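Local atomic coordinates of ubiquitin-activating enzyme E1-like (Saccharomyces cerevisiae, PDB entry 3ONH), a protein that pairs with AOS1 as the E1 enzyme that activates SMT3 (SUMO) with ATP; this piece is its ubiquitin-fold domain, which engages the E2 enzyme Ubc9. Residues 10-16 with 99-105; 17-23 with 58-64. All coordinates share one frame; numbering follows the deposited sequence.

Contact 1: 10-16 with 99-105; sequences IKLSSDC and LPCNTCS
Lys11 and Ser105 form an antiparallel hydrogen-bonded pair, Lys11 N to Ser105 O at 2.9 Å and Ser105 N to Lys11 O at 2.8 Å, and Leu12 and Cys104 follow as a non-hydrogen-bonded pair. The next rung is half side chain: Ser13 N reaches Thr103 O (3.0 Å), but Thr103 N gives its proton to Ser13 OG (3.0 Å), which a chi1 of 60° turns toward it. Two residues on, the carboxylate of Asp15 straddles Asn102 N, each oxygen using its syn lone pair; the shorter bond is Asp15 OD2 to Asn102 N, 2.8 Å. The two side chains cross at about a right angle, carboxylate and amide planes 52° apart, and Asp15 OD2 lies 2.9 Å from Asn102 OD1, two acceptors close together. Lys19, the partner of Asn102 OD1, probably eases this. On the face of Leu12 and Cys104, Cys16 turns its sulfur anti to its own N (chi1 -167°), and SG lies 3.5 Å from Cys104 CB, while Leu12 CD2 meets the Cys104 sulfur. Leu99 approaches from the other face, CD1 3.5 Å from Leu12 O. The short edge strand 104-105 is thus preceded by a loop whose Asn102 and Thr103 N-H groups are met by the side chains of Asp15 and the N-cap Ser13.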
loop_
_atom_site.group_PDB
_atom_site.type_symbol
_atom_site.label_atom_id
_atom_site.label_comp_id
_atom_site.label_asym_id
_atom_site.label_seq_id
_atom_site.Cartn_x
_atom_site.Cartn_y
_atom_site.Cartn_z
ATOM N N ILE A 10 5.267 -3.731 6.315
ATOM C CA ILE A 10 5.814 -4.310 5.096
ATOM C C ILE A 10 7.327 -4.372 5.213
ATOM O O ILE A 10 7.973 -3.356 5.455
ATOM C CB ILE A 10 5.436 -3.475 3.860
ATOM C CG1 ILE A 10 3.925 -3.493 3.646
ATOM C CG2 ILE A 10 6.132 -4.004 2.631
ATOM C CD1 ILE A 10 3.459 -2.614 2.500
ATOM N N LYS A 11 7.890 -5.567 5.050
ATOM C CA LYS A 11 9.340 -5.742 5.038
ATOM C C LYS A 11 9.881 -5.661 3.612
ATOM O O LYS A 11 9.651 -6.558 2.796
ATOM C CB LYS A 11 9.729 -7.080 5.671
ATOM C CG LYS A 11 9.263 -7.256 7.111
ATOM C CD LYS A 11 9.403 -8.713 7.548
ATOM C CE LYS A 11 8.878 -8.936 8.959
ATOM N NZ LYS A 11 9.607 -8.097 9.949
ATOM N N LEU A 12 10.601 -4.580 3.327
ATOM C CA LEU A 12 11.132 -4.300 1.996
ATOM C C LEU A 12 12.642 -4.253 2.024
ATOM O O LEU A 12 13.228 -3.682 2.937
ATOM C CB LEU A 12 10.633 -2.937 1.506
ATOM C CG LEU A 12 9.364 -2.862 0.668
ATOM C CD1 LEU A 12 8.787 -1.467 0.744
ATOM C CD2 LEU A 12 9.659 -3.241 -0.769
ATOM N N SER A 13 13.274 -4.847 1.018
ATOM C CA SER A 13 14.692 -4.637 0.799
ATOM C C SER A 13 14.874 -3.315 0.054
ATOM O O SER A 13 13.956 -2.830 -0.604
ATOM C CB SER A 13 15.306 -5.803 0.018
ATOM O OG SER A 13 14.701 -5.962 -1.252
ATOM N N SER A 14 16.056 -2.727 0.170
ATOM C CA SER A 14 16.333 -1.434 -0.442
ATOM C C SER A 14 16.146 -1.461 -1.951
ATOM O O SER A 14 15.566 -0.550 -2.531
ATOM C CB SER A 14 17.758 -1.000 -0.111
ATOM O OG SER A 14 18.020 -1.162 1.271
ATOM N N ASP A 15 16.656 -2.508 -2.585
ATOM C CA ASP A 15 16.572 -2.638 -4.029
ATOM C C ASP A 15 15.126 -2.716 -4.465
ATOM O O ASP A 15 14.799 -2.417 -5.609
ATOM C CB ASP A 15 17.302 -3.894 -4.497
ATOM C CG ASP A 15 16.637 -5.168 -4.010
ATOM O OD1 ASP A 15 16.224 -5.217 -2.835
ATOM O OD2 ASP A 15 16.537 -6.128 -4.800
ATOM N N CYS A 16 14.258 -3.122 -3.544
ATOM C CA CYS A 16 12.851 -3.310 -3.868
ATOM C C CYS A 16 12.089 -1.982 -3.921
ATOM O O CYS A 16 11.268 -1.763 -4.802
ATOM C CB CYS A 16 12.195 -4.274 -2.883
ATOM S SG CYS A 16 10.574 -4.840 -3.409
ATOM N N LEU A 99 18.015 -7.152 4.421
ATOM C CA LEU A 99 17.043 -8.132 3.971
ATOM C C LEU A 99 17.590 -8.696 2.673
ATOM O O LEU A 99 18.367 -8.033 1.988
ATOM C CB LEU A 99 15.678 -7.490 3.723
ATOM C CG LEU A 99 14.746 -7.348 4.926
ATOM C CD1 LEU A 99 13.402 -6.790 4.492
ATOM C CD2 LEU A 99 14.566 -8.684 5.625
ATOM N N PRO A 100 17.204 -9.928 2.335
ATOM C CA PRO A 100 17.639 -10.488 1.056
ATOM C C PRO A 100 17.143 -9.626 -0.096
ATOM O O PRO A 100 16.145 -8.923 0.052
ATOM C CB PRO A 100 16.954 -11.849 1.023
ATOM C CG PRO A 100 16.702 -12.190 2.444
ATOM C CD PRO A 100 16.419 -10.892 3.125
ATOM N N CYS A 101 17.840 -9.670 -1.223
ATOM C CA CYS A 101 17.458 -8.869 -2.378
ATOM C C CYS A 101 16.050 -9.207 -2.839
ATOM O O CYS A 101 15.581 -10.330 -2.664
ATOM C CB CYS A 101 18.452 -9.069 -3.518
ATOM S SG CYS A 101 20.055 -8.304 -3.215
ATOM N N ASN A 102 15.369 -8.222 -3.414
ATOM C CA ASN A 102 14.048 -8.444 -3.974
ATOM C C ASN A 102 13.109 -9.065 -2.953
ATOM O O ASN A 102 12.389 -10.014 -3.248
ATOM C CB ASN A 102 14.143 -9.325 -5.218
ATOM C CG ASN A 102 15.041 -8.725 -6.279
ATOM O OD1 ASN A 102 14.847 -7.587 -6.693
ATOM N ND2 ASN A 102 16.032 -9.485 -6.718
ATOM N N THR A 103 13.138 -8.525 -1.742
ATOM C CA THR A 103 12.190 -8.905 -0.721
ATOM C C THR A 103 11.125 -7.821 -0.661
ATOM O O THR A 103 11.437 -6.637 -0.575
ATOM C CB THR A 103 12.863 -9.045 0.657
ATOM O OG1 THR A 103 13.955 -9.966 0.564
ATOM C CG2 THR A 103 11.878 -9.553 1.691
ATOM N N CYS A 104 9.870 -8.231 -0.753
ATOM C CA CYS A 104 8.758 -7.350 -0.455
ATOM C C CYS A 104 7.718 -8.170 0.262
ATOM O O CYS A 104 6.818 -8.724 -0.360
ATOM C CB CYS A 104 8.158 -6.750 -1.718
ATOM S SG CYS A 104 6.711 -5.713 -1.391
ATOM N N SER A 105 7.851 -8.256 1.577
ATOM C CA SER A 105 7.011 -9.138 2.365
ATOM C C SER A 105 5.850 -8.381 3.002
ATOM O O SER A 105 6.060 -7.565 3.889
ATOM C CB SER A 105 7.856 -9.805 3.448
ATOM O OG SER A 105 7.193 -10.916 4.015
#

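Contact 2: 17-23 with 58-64; sequences LNKMKLS and LNDRTLS
Leu63 packs crosswise against Leu17, the two side chains at about a right angle, with Leu17 CD1 3.9 Å from Leu63 CB. Leu17 carries CG anti to its backbone N (chi1 -160°), while Leu63 holds CG beside its own N (chi1 -61°) and offers it to Met20 CB at 4.0 Å; Phe25 of helix 22-33 touches both Leu63 and Met20. At the other end Leu22 slants across Leu58, its CD2 3.7 Å from Leu58 CB. Ser23 and Asn59 meet through the serine methylene and the amide, Ser23 CB to Asn59 OD1 being 3.2 Å. Alongside, Lys21 and Asp60 run side by side in the same direction; Lys21 NZ stays 4.1 Å from Asp60 OD1, beyond a salt bridge. Between these groups the backbones are stitched: Ser64 N bonds Leu17 O (3.2 Å) from above the carbonyl plane, and Leu63 N makes a weak bond to Met20 O. Water 1 joins Asn18 O to Thr62 OG1. Leu22 N lies 2.9 Å from Arg61 O, almost in line with that C=O bond, whereas Ser23 N meets Asn59 O (3.1 Å) on an in-plane lone pair. Both N-H groups belong to the first turn of helix 22-33, where no earlier helical carbonyl can serve them. Carbonyls of the 58-64 loop take that role, and with Asp60 close by they probably add negative potential at this helix start.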
loop_
_atom_site.group_PDB
_atom_site.type_symbol
_atom_site.label_atom_id
_atom_site.label_comp_id
_atom_site.label_asym_id
_atom_site.label_seq_id
_atom_site.Cartn_x
_atom_site.Cartn_y
_atom_site.Cartn_z
ATOM N N LEU A 17 12.368 -1.094 -2.979
ATOM C CA LEU A 17 11.768 0.223 -3.028
ATOM C C LEU A 17 12.122 0.874 -4.358
ATOM O O LEU A 17 11.302 1.570 -4.954
ATOM C CB LEU A 17 12.273 1.083 -1.872
ATOM C CG LEU A 17 11.407 2.292 -1.511
ATOM C CD1 LEU A 17 10.185 1.873 -0.717
ATOM C CD2 LEU A 17 12.219 3.299 -0.726
ATOM N N ASN A 18 13.340 0.630 -4.824
ATOM C CA ASN A 18 13.853 1.283 -6.022
ATOM C C ASN A 18 13.377 0.678 -7.334
ATOM O O ASN A 18 13.539 1.294 -8.382
ATOM C CB ASN A 18 15.385 1.306 -6.018
ATOM C CG ASN A 18 15.960 2.046 -4.826
ATOM O OD1 ASN A 18 15.256 2.776 -4.132
ATOM N ND2 ASN A 18 17.250 1.858 -4.586
ATOM N N LYS A 19 12.806 -0.521 -7.293
ATOM C CA LYS A 19 12.399 -1.184 -8.531
ATOM C C LYS A 19 10.904 -1.443 -8.613
ATOM O O LYS A 19 10.352 -1.573 -9.702
ATOM C CB LYS A 19 13.138 -2.506 -8.707
ATOM C CG LYS A 19 12.720 -3.575 -7.716
ATOM C CD LYS A 19 13.473 -4.870 -7.964
ATOM C CE LYS A 19 14.958 -4.592 -8.114
ATOM N NZ LYS A 19 15.782 -5.819 -8.372
ATOM N N MET A 20 10.256 -1.520 -7.456
ATOM C CA MET A 20 8.845 -1.847 -7.373
ATOM C C MET A 20 8.006 -0.726 -7.972
ATOM O O MET A 20 8.096 0.422 -7.538
ATOM C CB MET A 20 8.457 -2.054 -5.911
ATOM C CG MET A 20 7.860 -3.411 -5.587
ATOM S SD MET A 20 6.244 -3.642 -6.337
ATOM C CE MET A 20 5.591 -4.977 -5.338
ATOM N N LYS A 21 7.198 -1.053 -8.975
ATOM C CA LYS A 21 6.344 -0.058 -9.612
ATOM C C LYS A 21 5.087 0.119 -8.795
ATOM O O LYS A 21 4.629 -0.815 -8.137
ATOM C CB LYS A 21 6.002 -0.453 -11.049
ATOM C CG LYS A 21 7.090 -0.125 -12.054
ATOM C CD LYS A 21 7.051 -1.083 -13.235
ATOM C CE LYS A 21 5.634 -1.257 -13.776
ATOM N NZ LYS A 21 5.593 -2.165 -14.961
ATOM N N LEU A 22 4.544 1.331 -8.828
ATOM C CA LEU A 22 3.363 1.670 -8.057
ATOM C C LEU A 22 2.181 0.802 -8.469
ATOM O O LEU A 22 1.451 0.280 -7.624
ATOM C CB LEU A 22 3.032 3.146 -8.255
ATOM C CG LEU A 22 1.819 3.670 -7.503
ATOM C CD1 LEU A 22 1.968 3.377 -6.022
ATOM C CD2 LEU A 22 1.657 5.154 -7.746
ATOM N N SER A 23 2.003 0.645 -9.775
ATOM C CA SER A 23 0.914 -0.169 -10.294
ATOM C C SER A 23 0.968 -1.576 -9.715
ATOM O O SER A 23 -0.060 -2.146 -9.354
ATOM C CB SER A 23 0.965 -0.224 -11.823
ATOM O OG SER A 23 2.249 -0.608 -12.282
ATOM N N LEU A 58 0.690 8.125 -11.648
ATOM C CA LEU A 58 2.023 7.717 -11.202
ATOM C C LEU A 58 2.170 6.199 -11.279
ATOM O O LEU A 58 3.000 5.599 -10.600
ATOM C CB LEU A 58 2.265 8.204 -9.781
ATOM C CG LEU A 58 2.229 9.719 -9.571
ATOM C CD1 LEU A 58 2.108 10.010 -8.084
ATOM C CD2 LEU A 58 3.468 10.364 -10.160
ATOM N N ASN A 59 1.340 5.594 -12.119
ATOM C CA ASN A 59 1.284 4.152 -12.308
ATOM C C ASN A 59 2.647 3.530 -12.573
ATOM O O ASN A 59 2.969 2.460 -12.050
ATOM C CB ASN A 59 0.371 3.853 -13.498
ATOM C CG ASN A 59 -0.370 2.553 -13.352
ATOM O OD1 ASN A 59 -1.001 2.294 -12.327
ATOM N ND2 ASN A 59 -0.314 1.726 -14.389
ATOM N N ASP A 60 3.442 4.208 -13.392
ATOM C CA ASP A 60 4.682 3.646 -13.909
ATOM C C ASP A 60 5.929 4.062 -13.118
ATOM O O ASP A 60 7.042 3.685 -13.469
ATOM C CB ASP A 60 4.845 4.019 -15.382
ATOM C CG ASP A 60 5.445 2.897 -16.200
ATOM O OD1 ASP A 60 5.045 1.733 -15.974
ATOM O OD2 ASP A 60 6.312 3.173 -17.059
ATOM N N ARG A 61 5.732 4.831 -12.054
ATOM C CA ARG A 61 6.823 5.281 -11.197
ATOM C C ARG A 61 7.114 4.221 -10.143
ATOM O O ARG A 61 6.206 3.512 -9.721
ATOM C CB ARG A 61 6.396 6.573 -10.500
ATOM C CG ARG A 61 7.396 7.709 -10.555
ATOM C CD ARG A 61 7.358 8.422 -11.888
ATOM N NE ARG A 61 8.283 7.822 -12.833
ATOM C CZ ARG A 61 9.567 8.153 -12.924
ATOM N NH1 ARG A 61 10.070 9.085 -12.126
ATOM N NH2 ARG A 61 10.348 7.553 -13.809
ATOM N N THR A 62 8.367 4.106 -9.709
ATOM C CA THR A 62 8.693 3.190 -8.616
ATOM C C THR A 62 8.423 3.865 -7.284
ATOM O O THR A 62 8.161 5.065 -7.237
ATOM C CB THR A 62 10.154 2.761 -8.634
ATOM O OG1 THR A 62 10.980 3.903 -8.376
ATOM C CG2 THR A 62 10.504 2.154 -9.975
ATOM N N LEU A 63 8.505 3.098 -6.202
ATOM C CA LEU A 63 8.098 3.599 -4.893
ATOM C C LEU A 63 9.013 4.715 -4.391
ATOM O O LEU A 63 8.562 5.668 -3.762
ATOM C CB LEU A 63 8.048 2.463 -3.872
ATOM C CG LEU A 63 7.079 1.328 -4.167
ATOM C CD1 LEU A 63 6.965 0.424 -2.951
ATOM C CD2 LEU A 63 5.738 1.902 -4.532
ATOM N N SER A 64 10.302 4.591 -4.665
ATOM C CA SER A 64 11.247 5.638 -4.304
ATOM C C SER A 64 11.117 6.845 -5.229
ATOM O O SER A 64 11.443 7.961 -4.851
ATOM C CB SER A 64 12.670 5.098 -4.331
ATOM O OG SER A 64 12.994 4.609 -5.618
HETATM O O HOH W 1 13.737 3.874 -8.894
HETATM O O HOH W 2 2.853 0.215 -14.501
#

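Overall arrangement
The first segments of the two contacts, 10-16 and 17-23, follow one another in the chain and share helix 14-19; the contact centres are about 14 Å apart. Contact 1 pairs strand 6-12 with 104-105 and sets the start of the helix on the loop before 104-105, and contact 2 uses residues 17-23, up to the start of helix 22-33, to hold the loop between strands 48-52 and 73-78. They touch directly: Lys19 NZ reaches Asn102 OD1 at 2.6 Å, a probable hydrogen bond, and Leu12 CD1 packs on Leu17 CD1 at 3.9 Å. Together they join the connection from strand 6-12 to the helices to two loops far away in sequence. Neither includes a ligand or metal site.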